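Local atomic coordinates of variant surface glycoprotein MITat 1.13 (Trypanosoma brucei, PDB entry 6Z8H), a protein that probably forms a dense coat on the parasite surface, one of many antigenically distinct variants through which the trypanosome evades the host immune response. Residues L69-A73 and I84-L88. Numbering follows the deposited sequence.
Sequences LVTAA and ILPLL
Leu69 meets Leu88 and Ala73 meets Ile84 where two helices run back against each other, their N-to-C directions 147° apart and the axes of the short segments 9.7 Å from one another at closest approach. With no hydrogen bond across it, the interface is a simple example of how the arms of a helical hairpin pack through apolar side chains. At the end where the backbones come closer, Ala73 CB sits 3.8 Å from CG2 of Ile84 and 3.9 Å from CD1 of Leu88, a methyl facing two branched chains of the other helix. Ile84 splits its branches, CG2 reaching the Ala73 methyl and the Leu69 carbonyl oxygen, while CG1, anti to the carbonyl carbon (chi1 -58°), carries CD1 to 3.8 Å from Ala72 CB. These segments belong to helices 34-75 and 78-129, joined by a tight turn, the long antiparallel hairpin around which the N-terminal domain of A-type variant surface glycoproteins is built. At the other end Leu69 crosses Leu87 at about a right angle, CD2 resting 3.8 Å from Leu87 CD1, and its inner carbon CB lies 3.8 Å from Leu88 CD2. That same Leu88 methyl also touches Val70 CG2, again with the side chains nearly perpendicular. Trp341 and Ile344 of helix 336-345 cover Leu69, whereas Val70 packs on Val70 of the second subunit, bringing the hairpin to the dimer interface.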
# COMPACT_ATOMS: atom_id res chain seq x y z
N LEU A 69 7.63 29.14 11.05
CA LEU A 69 7.72 30.47 10.45
C LEU A 69 6.58 31.35 10.96
O LEU A 69 6.80 32.52 11.30
CB LEU A 69 7.66 30.40 8.93
CG LEU A 69 8.90 29.88 8.20
CD1 LEU A 69 8.61 29.72 6.73
CD2 LEU A 69 10.03 30.87 8.42
N VAL A 70 5.35 30.84 10.98
CA VAL A 70 4.23 31.66 11.43
C VAL A 70 4.42 32.06 12.89
O VAL A 70 4.24 33.23 13.27
CB VAL A 70 2.89 30.94 11.20
CG1 VAL A 70 1.75 31.71 11.84
CG2 VAL A 70 2.65 30.73 9.73
N THR A 71 4.77 31.08 13.72
CA THR A 71 4.94 31.35 15.14
C THR A 71 6.06 32.35 15.38
O THR A 71 5.89 33.32 16.13
CB THR A 71 5.23 30.04 15.88
OG1 THR A 71 4.21 29.06 15.60
CG2 THR A 71 5.34 30.25 17.37
N ALA A 72 7.19 32.16 14.72
CA ALA A 72 8.30 33.10 14.88
C ALA A 72 7.96 34.48 14.35
O ALA A 72 8.36 35.49 14.92
CB ALA A 72 9.53 32.52 14.17
N ALA A 73 7.28 34.55 13.20
CA ALA A 73 6.91 35.83 12.64
C ALA A 73 6.05 36.61 13.61
O ALA A 73 6.15 37.83 13.66
CB ALA A 73 6.15 35.63 11.33
N ILE A 84 11.78 37.25 8.40
CA ILE A 84 10.89 36.10 8.29
C ILE A 84 9.75 36.35 7.31
O ILE A 84 9.33 35.43 6.59
CB ILE A 84 10.35 35.75 9.69
CG1 ILE A 84 11.49 35.45 10.65
CG2 ILE A 84 9.35 34.62 9.60
CD1 ILE A 84 11.07 35.27 12.05
N LEU A 85 9.22 37.58 7.26
CA LEU A 85 8.08 37.84 6.38
C LEU A 85 8.27 37.40 4.93
O LEU A 85 7.31 36.86 4.36
CB LEU A 85 7.66 39.30 6.49
CG LEU A 85 7.21 39.77 7.86
CD1 LEU A 85 6.64 41.20 7.77
CD2 LEU A 85 6.19 38.86 8.50
N PRO A 86 9.42 37.60 4.29
CA PRO A 86 9.55 37.16 2.89
C PRO A 86 9.51 35.65 2.70
O PRO A 86 9.40 35.20 1.56
CB PRO A 86 10.92 37.72 2.45
CG PRO A 86 11.14 38.90 3.39
CD PRO A 86 10.55 38.45 4.70
N LEU A 87 9.63 34.89 3.78
CA LEU A 87 9.56 33.45 3.69
C LEU A 87 8.14 32.93 3.75
O LEU A 87 7.90 31.78 3.34
CB LEU A 87 10.39 32.87 4.83
CG LEU A 87 11.83 33.37 4.95
CD1 LEU A 87 12.50 32.79 6.24
CD2 LEU A 87 12.69 33.09 3.72
N LEU A 88 7.18 33.71 4.24
CA LEU A 88 5.90 33.10 4.59
C LEU A 88 5.06 32.72 3.38
O LEU A 88 4.55 31.60 3.30
CB LEU A 88 5.10 34.06 5.47
CG LEU A 88 5.51 34.11 6.94
CD1 LEU A 88 4.91 35.33 7.65
CD2 LEU A 88 5.06 32.91 7.68